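Local coordinates for protein putative dehydrogenase (Pseudomonas fluorescens, PDB 6UUG) that oxidises methanesulfinate as MsuC, the flavin-dependent monooxygenase of a two-component system in bacterial sulfur assimilation, at residues A114-P122 with L234-A245; L247-H258 with V314-A324. One frame throughout, in Å; residues are numbered along the deposited sequence.

How the interactions relate
The two interactions follow one another along the chain: interaction 1 is closed before interaction 2 opens, and their centres lie about 17 Å apart. Interaction 1 fixes the loop 234-245, which comes after strand 221-228, on the C-terminal end of helix 100-119. The chain then runs straight on into helix 247-277, and interaction 2 packs its first turns against helix 294-327. The two contacts meet at Arg248, whose NE probably hydrogen-bonds Thr115 OG1, while Leu118 and Phe119 pack on Arg248 and Ala114 on Ile251. One continuous run of chain thus ties a helix of the N-terminal acyl-CoA dehydrogenase family region to the helices of the C-terminal region.

Interaction 1 of 2, residues A114-P122 with L234-A245; sequences ATVRLFSRP and LLDPGPLSTPFA
Phe119, at the last turn of helix 100-119, lays its ring against Pro239, which puts CA over the ring centre, 3.7 Å from the centroid, in a CH-pi contact; Pro239 CB sits nearby over CE2. With CG anti to its carbonyl carbon (chi1 -69°), the ring reaches along the loop 234-245, and Ala245 O meets its edge in the ring plane, 3.6 Å from Phe119 CE1. The backbone of Phe119 is held as well: Gly238 N donates to Phe119 O at 2.9 Å (N-H...O 147°), approaching tilted from the carbonyl plane. Gly238 comes just after Pro237, whose bond to Asp236 is cis, and has a positive phi; a CB here would run into Leu235 O.

Leu234 packs beside Phe119 and along the last turn of the helix. Its CB rests on Phe119 CB at 3.7 Å, and its two methyls part: CD1 touches Thr115 CG2 and Val116 CG1, while CD2 reaches Ser120 CB at 3.9 Å. Ser120 OG turns back to Val116 O (2.7 Å), which also accepts from Ser120 N on the opposite face of the carbonyl.

Leu118 makes the third contact. Its CD2 methyl sits over one face of the Phe244 ring, 3.5 Å from the centroid and offset toward the rim, another CH-pi approach. Arg117 NH1 comes to the edge of that same ring, and Phe244 CZ lies over one face of the guanidinium, the two planes 70° apart. Trp325 also meets Phe244.

The contact joins the end of helix 100-119, in the N-terminal acyl-CoA dehydrogenase family region, to the loop leading from strand 221-228 into helix 247-277. Nonpolar surface and two CH-pi contacts dominate, with one backbone hydrogen bond, so the loop's position probably rests on close apolar fit more than on charge pairing.

Interaction 2 of 2, residues L247-H258 with V314-A324; sequences LRPLIAQLTFTH and VERAAALLDEA
Leu254 and Leu321 both swing CG away from the backbone N (chi1 -168° and 171°), which sends their branches into the seam between two helices until CD2 meets CD2 at 3.9 Å. This is antiparallel helix packing in the helical C-terminal part of the acyl-CoA dehydrogenase fold: helices 247-258 and 314-324 run at 150° to each other, axes 10.7 Å apart at closest. Leu254 CD2 also lies 3.8 Å from Ala318 CA, and its CD1 rests on Ala317 CB; the alanines let the leucine come close to the facing backbone. Leu321 is crossed at about a right angle by Ile251, whose CG1 touches both of its methyls. Toward the start of helix 247-258, Leu247 CD2 leans on Ala324 CB at 4.1 Å.

At the other end His258 takes Val314 CG1 squarely over its ring, 3.5 Å from the centroid, in a CH-pi contact, while Ala318 CB lies at the ring edge. An alanine here has no ring, so Val314 CG1 would probably face a gap and Leu254 O would be likely to lose its side-chain donor. Val314 CG2 meanwhile slides past Thr257 CG2 at 3.6 Å. The imidazole is fixed in rotation by ND1, which donates to Leu254 O at 2.9 Å, lying above that carbonyl's plane on the face opposite His258 N.

Interaction 1 of 2, residues A114-P122 with L234-A245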
loop_
_atom_site.group_PDB
_atom_site.type_symbol
_atom_site.label_atom_id
_atom_site.label_comp_id
_atom_site.label_asym_id
_atom_site.label_seq_id
_atom_site.Cartn_x
_atom_site.Cartn_y
_atom_site.Cartn_z
ATOM N N ALA A 114 14.744 -18.472 -30.621
ATOM C CA ALA A 114 15.687 -18.800 -29.559
ATOM C C ALA A 114 15.578 -20.258 -29.149
ATOM O O ALA A 114 16.584 -20.879 -28.784
ATOM C CB ALA A 114 15.452 -17.907 -28.337
ATOM N N THR A 115 14.363 -20.807 -29.203
ATOM C CA THR A 115 14.124 -22.192 -28.810
ATOM C C THR A 115 14.874 -23.168 -29.716
ATOM O O THR A 115 15.544 -24.085 -29.230
ATOM C CB THR A 115 12.623 -22.484 -28.837
ATOM O OG1 THR A 115 11.944 -21.592 -27.940
ATOM C CG2 THR A 115 12.351 -23.907 -28.390
ATOM N N VAL A 116 14.754 -23.009 -31.040
ATOM C CA VAL A 116 15.502 -23.904 -31.922
ATOM C C VAL A 116 17.000 -23.648 -31.782
ATOM O O VAL A 116 17.812 -24.586 -31.814
ATOM C CB VAL A 116 15.021 -23.795 -33.391
ATOM C CG1 VAL A 116 13.573 -24.208 -33.519
ATOM C CG2 VAL A 116 15.233 -22.415 -33.977
ATOM N N ARG A 117 17.391 -22.387 -31.570
ATOM C CA ARG A 117 18.810 -22.066 -31.440
ATOM C C ARG A 117 19.423 -22.752 -30.226
ATOM O O ARG A 117 20.546 -23.266 -30.294
ATOM C CB ARG A 117 18.996 -20.549 -31.341
ATOM C CG ARG A 117 20.412 -20.100 -30.931
ATOM C CD ARG A 117 21.420 -20.414 -32.028
ATOM N NE ARG A 117 22.797 -20.083 -31.647
ATOM C CZ ARG A 117 23.608 -20.873 -30.944
ATOM N NH1 ARG A 117 23.204 -22.061 -30.507
ATOM N NH2 ARG A 117 24.842 -20.471 -30.671
ATOM N N LEU A 118 18.696 -22.782 -29.109
ATOM C CA LEU A 118 19.245 -23.303 -27.866
ATOM C C LEU A 118 19.076 -24.807 -27.701
ATOM O O LEU A 118 19.883 -25.433 -26.994
ATOM C CB LEU A 118 18.593 -22.587 -26.678
ATOM C CG LEU A 118 18.933 -21.107 -26.502
ATOM C CD1 LEU A 118 18.042 -20.490 -25.416
ATOM C CD2 LEU A 118 20.398 -20.932 -26.140
ATOM N N PHE A 119 18.057 -25.402 -28.332
ATOM C CA PHE A 119 17.677 -26.789 -28.064
ATOM C C PHE A 119 18.102 -27.780 -29.145
ATOM O O PHE A 119 18.012 -28.990 -28.908
ATOM C CB PHE A 119 16.155 -26.929 -27.889
ATOM C CG PHE A 119 15.591 -26.290 -26.648
ATOM C CD1 PHE A 119 16.405 -25.731 -25.676
ATOM C CD2 PHE A 119 14.214 -26.266 -26.459
ATOM C CE1 PHE A 119 15.854 -25.146 -24.534
ATOM C CE2 PHE A 119 13.650 -25.692 -25.324
ATOM C CZ PHE A 119 14.472 -25.131 -24.355
ATOM N N SER A 120 18.551 -27.324 -30.317
ATOM C CA SER A 120 18.796 -28.235 -31.435
ATOM C C SER A 120 20.202 -28.023 -31.998
ATOM O O SER A 120 20.959 -27.156 -31.553
ATOM C CB SER A 120 17.740 -28.061 -32.537
ATOM O OG SER A 120 17.901 -26.838 -33.241
ATOM N N ARG A 121 20.543 -28.837 -32.996
ATOM C CA ARG A 121 21.871 -28.858 -33.594
ATOM C C ARG A 121 22.011 -27.773 -34.665
ATOM O O ARG A 121 21.026 -27.397 -35.303
ATOM C CB ARG A 121 22.140 -30.229 -34.209
ATOM C CG ARG A 121 22.097 -31.379 -33.212
ATOM C CD ARG A 121 22.174 -32.734 -33.895
ATOM N NE ARG A 121 20.865 -33.210 -34.339
ATOM C CZ ARG A 121 20.478 -33.251 -35.609
ATOM N NH1 ARG A 121 21.304 -32.845 -36.565
ATOM N NH2 ARG A 121 19.268 -33.700 -35.929
ATOM N N PRO A 122 23.234 -27.275 -34.905
ATOM C CA PRO A 122 23.416 -26.263 -35.966
ATOM C C PRO A 122 22.861 -26.676 -37.318
ATOM O O PRO A 122 22.328 -25.825 -38.041
ATOM C CB PRO A 122 24.942 -26.078 -36.010
ATOM C CG PRO A 122 25.395 -26.446 -34.624
ATOM C CD PRO A 122 24.500 -27.583 -34.214
ATOM N N LEU A 234 13.769 -31.197 -31.289
ATOM C CA LEU A 234 14.786 -30.362 -30.651
ATOM C C LEU A 234 15.361 -31.151 -29.479
ATOM O O LEU A 234 14.935 -31.000 -28.337
ATOM C CB LEU A 234 14.190 -29.026 -30.213
ATOM C CG LEU A 234 13.242 -28.312 -31.183
ATOM C CD1 LEU A 234 12.860 -26.928 -30.645
ATOM C CD2 LEU A 234 13.834 -28.208 -32.592
ATOM N N LEU A 235 16.361 -31.985 -29.768
ATOM C CA LEU A 235 16.858 -32.964 -28.807
ATOM C C LEU A 235 18.291 -32.736 -28.355
ATOM O O LEU A 235 18.650 -33.174 -27.261
ATOM C CB LEU A 235 16.764 -34.382 -29.396
ATOM C CG LEU A 235 15.351 -34.933 -29.579
ATOM C CD1 LEU A 235 15.384 -36.216 -30.395
ATOM C CD2 LEU A 235 14.706 -35.173 -28.225
ATOM N N ASP A 236 19.120 -32.077 -29.157
ATOM C CA ASP A 236 20.548 -31.956 -28.858
ATOM C C ASP A 236 20.945 -30.489 -28.777
ATOM O O ASP A 236 21.134 -29.839 -29.820
ATOM C CB ASP A 236 21.368 -32.677 -29.927
ATOM C CG ASP A 236 22.706 -33.181 -29.402
ATOM O OD1 ASP A 236 22.918 -33.143 -28.169
ATOM O OD2 ASP A 236 23.542 -33.616 -30.224
ATOM N N PRO A 237 21.126 -29.922 -27.572
ATOM C CA PRO A 237 21.079 -30.562 -26.249
ATOM C C PRO A 237 19.688 -30.685 -25.623
ATOM O O PRO A 237 19.575 -31.237 -24.529
ATOM C CB PRO A 237 21.944 -29.633 -25.402
ATOM C CG PRO A 237 21.668 -28.279 -25.985
ATOM C CD PRO A 237 21.530 -28.503 -27.475
ATOM N N GLY A 238 18.655 -30.166 -26.285
ATOM C CA GLY A 238 17.301 -30.265 -25.787
ATOM C C GLY A 238 17.007 -29.330 -24.626
ATOM O O GLY A 238 17.867 -28.565 -24.176
ATOM N N PRO A 239 15.774 -29.368 -24.124
ATOM C CA PRO A 239 15.376 -28.431 -23.068
ATOM C C PRO A 239 15.950 -28.788 -21.704
ATOM O O PRO A 239 16.206 -29.954 -21.392
ATOM C CB PRO A 239 13.844 -28.535 -23.062
ATOM C CG PRO A 239 13.558 -29.884 -23.625
ATOM C CD PRO A 239 14.638 -30.161 -24.625
ATOM N N LEU A 240 16.151 -27.742 -20.895
ATOM C CA LEU A 240 16.564 -27.836 -19.490
ATOM C C LEU A 240 17.794 -28.722 -19.317
ATOM O O LEU A 240 17.804 -29.675 -18.530
ATOM C CB LEU A 240 15.405 -28.320 -18.612
ATOM C CG LEU A 240 14.231 -27.340 -18.506
ATOM C CD1 LEU A 240 13.073 -27.933 -17.717
ATOM C CD2 LEU A 240 14.673 -26.005 -17.898
ATOM N N SER A 241 18.850 -28.379 -20.061
ATOM C CA SER A 241 20.050 -29.192 -20.122
ATOM C C SER A 241 21.208 -28.355 -19.620
ATOM O O SER A 241 21.447 -28.299 -18.397
ATOM C CB SER A 241 20.206 -29.756 -21.547
ATOM O OG SER A 241 20.229 -28.724 -22.513
ATOM N N THR A 242 21.973 -27.692 -20.489
ATOM C CA THR A 242 23.063 -26.831 -20.041
ATOM C C THR A 242 22.521 -25.489 -19.547
ATOM O O THR A 242 21.395 -25.111 -19.892
ATOM C CB THR A 242 24.044 -26.569 -21.175
ATOM O OG1 THR A 242 23.404 -25.773 -22.187
ATOM C CG2 THR A 242 24.533 -27.880 -21.789
ATOM N N PRO A 243 23.320 -24.739 -18.767
ATOM C CA PRO A 243 22.919 -23.368 -18.403
ATOM C C PRO A 243 22.540 -22.500 -19.592
ATOM O O PRO A 243 21.562 -21.736 -19.523
ATOM C CB PRO A 243 24.166 -22.819 -17.691
ATOM C CG PRO A 243 24.811 -24.012 -17.090
ATOM C CD PRO A 243 24.552 -25.154 -18.065
ATOM N N PHE A 244 23.301 -22.590 -20.686
ATOM C CA PHE A 244 22.974 -21.838 -21.896
ATOM C C PHE A 244 21.602 -22.235 -22.436
ATOM O O PHE A 244 20.767 -21.368 -22.733
ATOM C CB PHE A 244 24.089 -22.054 -22.932
ATOM C CG PHE A 244 23.939 -21.248 -24.200
ATOM C CD1 PHE A 244 23.854 -19.865 -24.162
ATOM C CD2 PHE A 244 23.923 -21.883 -25.441
ATOM C CE1 PHE A 244 23.724 -19.127 -25.329
ATOM C CE2 PHE A 244 23.808 -21.155 -26.603
ATOM C CZ PHE A 244 23.708 -19.776 -26.552
ATOM N N ALA A 245 21.335 -23.541 -22.559
ATOM C CA ALA A 245 19.999 -23.972 -22.956
ATOM C C ALA A 245 18.944 -23.456 -21.984
ATOM O O ALA A 245 17.823 -23.113 -22.386
ATOM C CB ALA A 245 19.932 -25.499 -23.045
#

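Interaction 2 of 2, residues L247-H258 with V314-A324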
loop_
_atom_site.group_PDB
_atom_site.type_symbol
_atom_site.label_atom_id
_atom_site.label_comp_id
_atom_site.label_asym_id
_atom_site.label_seq_id
_atom_site.Cartn_x
_atom_site.Cartn_y
_atom_site.Cartn_z
ATOM N N LEU A 247 18.759 -20.718 -20.677
ATOM C CA LEU A 247 18.341 -19.338 -20.897
ATOM C C LEU A 247 16.964 -19.238 -21.532
ATOM O O LEU A 247 16.354 -18.168 -21.476
ATOM C CB LEU A 247 19.335 -18.591 -21.782
ATOM C CG LEU A 247 20.712 -18.258 -21.228
ATOM C CD1 LEU A 247 21.521 -17.588 -22.345
ATOM C CD2 LEU A 247 20.685 -17.399 -19.972
ATOM N N ARG A 248 16.453 -20.316 -22.130
ATOM C CA ARG A 248 15.180 -20.214 -22.843
ATOM C C ARG A 248 14.045 -19.714 -21.956
ATOM O O ARG A 248 13.346 -18.770 -22.361
ATOM C CB ARG A 248 14.836 -21.568 -23.480
ATOM C CG ARG A 248 13.752 -21.497 -24.560
ATOM C CD ARG A 248 12.351 -21.648 -24.030
ATOM N NE ARG A 248 11.408 -21.578 -25.138
ATOM C CZ ARG A 248 10.092 -21.437 -25.019
ATOM N NH1 ARG A 248 9.522 -21.357 -23.822
ATOM N NH2 ARG A 248 9.344 -21.373 -26.112
ATOM N N PRO A 249 13.790 -20.275 -20.772
ATOM C CA PRO A 249 12.699 -19.718 -19.953
ATOM C C PRO A 249 12.974 -18.300 -19.484
ATOM O O PRO A 249 12.024 -17.534 -19.278
ATOM C CB PRO A 249 12.603 -20.700 -18.774
ATOM C CG PRO A 249 13.961 -21.337 -18.698
ATOM C CD PRO A 249 14.412 -21.448 -20.126
ATOM N N LEU A 250 14.244 -17.929 -19.318
ATOM C CA LEU A 250 14.575 -16.581 -18.876
ATOM C C LEU A 250 14.300 -15.562 -19.978
ATOM O O LEU A 250 13.852 -14.443 -19.696
ATOM C CB LEU A 250 16.033 -16.530 -18.409
ATOM C CG LEU A 250 16.420 -17.519 -17.303
ATOM C CD1 LEU A 250 17.837 -17.258 -16.814
ATOM C CD2 LEU A 250 15.428 -17.395 -16.134
ATOM N N ILE A 251 14.576 -15.927 -21.235
ATOM C CA ILE A 251 14.191 -15.076 -22.356
ATOM C C ILE A 251 12.674 -14.893 -22.385
ATOM O O ILE A 251 12.171 -13.784 -22.584
ATOM C CB ILE A 251 14.728 -15.659 -23.677
ATOM C CG1 ILE A 251 16.258 -15.556 -23.699
ATOM C CG2 ILE A 251 14.113 -14.933 -24.887
ATOM C CD1 ILE A 251 16.904 -16.469 -24.758
ATOM N N ALA A 252 11.923 -15.973 -22.175
ATOM C CA ALA A 252 10.464 -15.854 -22.114
ATOM C C ALA A 252 10.026 -14.904 -21.000
ATOM O O ALA A 252 9.209 -14.005 -21.230
ATOM C CB ALA A 252 9.830 -17.236 -21.929
ATOM N N GLN A 253 10.564 -15.091 -19.787
ATOM C CA GLN A 253 10.207 -14.231 -18.658
ATOM C C GLN A 253 10.566 -12.775 -18.919
ATOM O O GLN A 253 9.778 -11.875 -18.611
ATOM C CB GLN A 253 10.907 -14.716 -17.390
ATOM C CG GLN A 253 10.401 -16.067 -16.900
ATOM C CD GLN A 253 9.027 -15.956 -16.260
ATOM O OE1 GLN A 253 8.805 -15.094 -15.409
ATOM N NE2 GLN A 253 8.090 -16.815 -16.684
ATOM N N LEU A 254 11.756 -12.519 -19.471
ATOM C CA LEU A 254 12.143 -11.137 -19.735
ATOM C C LEU A 254 11.372 -10.541 -20.916
ATOM O O LEU A 254 11.203 -9.316 -20.980
ATOM C CB LEU A 254 13.670 -11.060 -19.956
ATOM C CG LEU A 254 14.283 -9.652 -19.965
ATOM C CD1 LEU A 254 13.895 -8.885 -18.723
ATOM C CD2 LEU A 254 15.815 -9.721 -20.073
ATOM N N THR A 255 10.872 -11.374 -21.834
ATOM C CA THR A 255 10.005 -10.872 -22.902
ATOM C C THR A 255 8.700 -10.340 -22.325
ATOM O O THR A 255 8.289 -9.213 -22.633
ATOM C CB THR A 255 9.745 -11.979 -23.932
ATOM O OG1 THR A 255 10.981 -12.339 -24.573
ATOM C CG2 THR A 255 8.741 -11.524 -24.994
ATOM N N PHE A 256 8.053 -11.133 -21.458
ATOM C CA PHE A 256 6.870 -10.653 -20.743
ATOM C C PHE A 256 7.181 -9.386 -19.970
ATOM O O PHE A 256 6.383 -8.445 -19.961
ATOM C CB PHE A 256 6.354 -11.712 -19.763
ATOM C CG PHE A 256 5.529 -12.781 -20.404
ATOM C CD1 PHE A 256 4.387 -12.451 -21.114
ATOM C CD2 PHE A 256 5.860 -14.113 -20.246
ATOM C CE1 PHE A 256 3.609 -13.440 -21.698
ATOM C CE2 PHE A 256 5.088 -15.109 -20.824
ATOM C CZ PHE A 256 3.959 -14.767 -21.554
ATOM N N THR A 257 8.340 -9.356 -19.301
ATOM C CA THR A 257 8.693 -8.213 -18.467
ATOM C C THR A 257 8.788 -6.938 -19.295
ATOM O O THR A 257 8.304 -5.883 -18.870
ATOM C CB THR A 257 10.011 -8.471 -17.727
ATOM O OG1 THR A 257 9.867 -9.605 -16.862
ATOM C CG2 THR A 257 10.390 -7.262 -16.866
ATOM N N HIS A 258 9.436 -7.008 -20.467
ATOM C CA HIS A 258 9.508 -5.836 -21.337
ATOM C C HIS A 258 8.124 -5.414 -21.814
ATOM O O HIS A 258 7.863 -4.215 -21.994
ATOM C CB HIS A 258 10.426 -6.117 -22.533
ATOM C CG HIS A 258 11.875 -5.936 -22.230
ATOM N ND1 HIS A 258 12.602 -6.824 -21.472
ATOM C CD2 HIS A 258 12.735 -4.946 -22.586
ATOM C CE1 HIS A 258 13.853 -6.394 -21.379
ATOM N NE2 HIS A 258 13.959 -5.256 -22.049
ATOM N N VAL A 314 14.516 -3.447 -15.420
ATOM C CA VAL A 314 14.332 -4.162 -16.679
ATOM C C VAL A 314 15.584 -4.043 -17.547
ATOM O O VAL A 314 16.058 -5.027 -18.134
ATOM C CB VAL A 314 13.075 -3.641 -17.401
ATOM C CG1 VAL A 314 12.971 -4.238 -18.796
ATOM C CG2 VAL A 314 11.834 -4.014 -16.595
ATOM N N GLU A 315 16.140 -2.839 -17.635
ATOM C CA GLU A 315 17.303 -2.633 -18.492
ATOM C C GLU A 315 18.529 -3.329 -17.930
ATOM O O GLU A 315 19.382 -3.799 -18.702
ATOM C CB GLU A 315 17.534 -1.134 -18.682
ATOM C CG GLU A 315 16.464 -0.543 -19.576
ATOM C CD GLU A 315 16.442 0.976 -19.615
ATOM O OE1 GLU A 315 17.235 1.623 -18.885
ATOM O OE2 GLU A 315 15.612 1.519 -20.383
ATOM N N ARG A 316 18.633 -3.423 -16.600
ATOM C CA ARG A 316 19.745 -4.172 -16.025
ATOM C C ARG A 316 19.627 -5.656 -16.340
ATOM O O ARG A 316 20.619 -6.302 -16.697
ATOM C CB ARG A 316 19.844 -3.983 -14.514
ATOM C CG ARG A 316 20.965 -4.895 -14.030
ATOM C CD ARG A 316 21.063 -5.082 -12.613
ATOM N NE ARG A 316 19.852 -5.608 -12.009
ATOM C CZ ARG A 316 19.744 -5.702 -10.698
ATOM N NH1 ARG A 316 20.775 -5.312 -9.947
ATOM N NH2 ARG A 316 18.641 -6.166 -10.145
ATOM N N ALA A 317 18.427 -6.222 -16.214
ATOM C CA ALA A 317 18.253 -7.622 -16.598
ATOM C C ALA A 317 18.576 -7.850 -18.068
ATOM O O ALA A 317 19.153 -8.888 -18.433
ATOM C CB ALA A 317 16.816 -8.067 -16.299
ATOM N N ALA A 318 18.210 -6.900 -18.934
ATOM C CA ALA A 318 18.489 -7.074 -20.354
ATOM C C ALA A 318 19.990 -7.071 -20.618
ATOM O O ALA A 318 20.476 -7.876 -21.413
ATOM C CB ALA A 318 17.794 -5.986 -21.175
ATOM N N ALA A 319 20.738 -6.188 -19.953
ATOM C CA ALA A 319 22.195 -6.187 -20.119
ATOM C C ALA A 319 22.808 -7.499 -19.642
ATOM O O ALA A 319 23.713 -8.048 -20.290
ATOM C CB ALA A 319 22.807 -5.003 -19.372
ATOM N N LEU A 320 22.345 -8.012 -18.501
ATOM C CA LEU A 320 22.854 -9.286 -18.008
ATOM C C LEU A 320 22.521 -10.421 -18.966
ATOM O O LEU A 320 23.316 -11.357 -19.105
ATOM C CB LEU A 320 22.298 -9.595 -16.613
ATOM C CG LEU A 320 22.761 -8.707 -15.456
ATOM C CD1 LEU A 320 21.970 -9.038 -14.199
ATOM C CD2 LEU A 320 24.243 -8.933 -15.204
ATOM N N LEU A 321 21.352 -10.371 -19.630
ATOM C CA LEU A 321 21.049 -11.398 -20.621
ATOM C C LEU A 321 22.024 -11.316 -21.797
ATOM O O LEU A 321 22.536 -12.348 -22.258
ATOM C CB LEU A 321 19.601 -11.264 -21.112
ATOM C CG LEU A 321 19.182 -12.132 -22.300
ATOM C CD1 LEU A 321 19.473 -13.607 -22.001
ATOM C CD2 LEU A 321 17.689 -11.920 -22.659
ATOM N N ASP A 322 22.290 -10.101 -22.292
ATOM C CA ASP A 322 23.304 -9.929 -23.340
ATOM C C ASP A 322 24.608 -10.609 -22.945
ATOM O O ASP A 322 25.195 -11.367 -23.734
ATOM C CB ASP A 322 23.567 -8.439 -23.605
ATOM C CG ASP A 322 22.476 -7.764 -24.425
ATOM O OD1 ASP A 322 21.560 -8.454 -24.913
ATOM O OD2 ASP A 322 22.554 -6.513 -24.586
ATOM N N GLU A 323 25.076 -10.347 -21.717
ATOM C CA GLU A 323 26.369 -10.870 -21.273
ATOM C C GLU A 323 26.333 -12.388 -21.133
ATOM O O GLU A 323 27.285 -13.074 -21.523
ATOM C CB GLU A 323 26.784 -10.194 -19.954
ATOM C CG GLU A 323 27.072 -8.695 -20.118
ATOM C CD GLU A 323 27.174 -7.907 -18.806
ATOM O OE1 GLU A 323 27.057 -8.497 -17.703
ATOM O OE2 GLU A 323 27.368 -6.672 -18.887
ATOM N N ALA A 324 25.224 -12.938 -20.622
ATOM C CA ALA A 324 25.108 -14.389 -20.499
ATOM C C ALA A 324 25.056 -15.064 -21.865
ATOM O O ALA A 324 25.717 -16.089 -22.084
ATOM C CB ALA A 324 23.856 -14.757 -19.681
#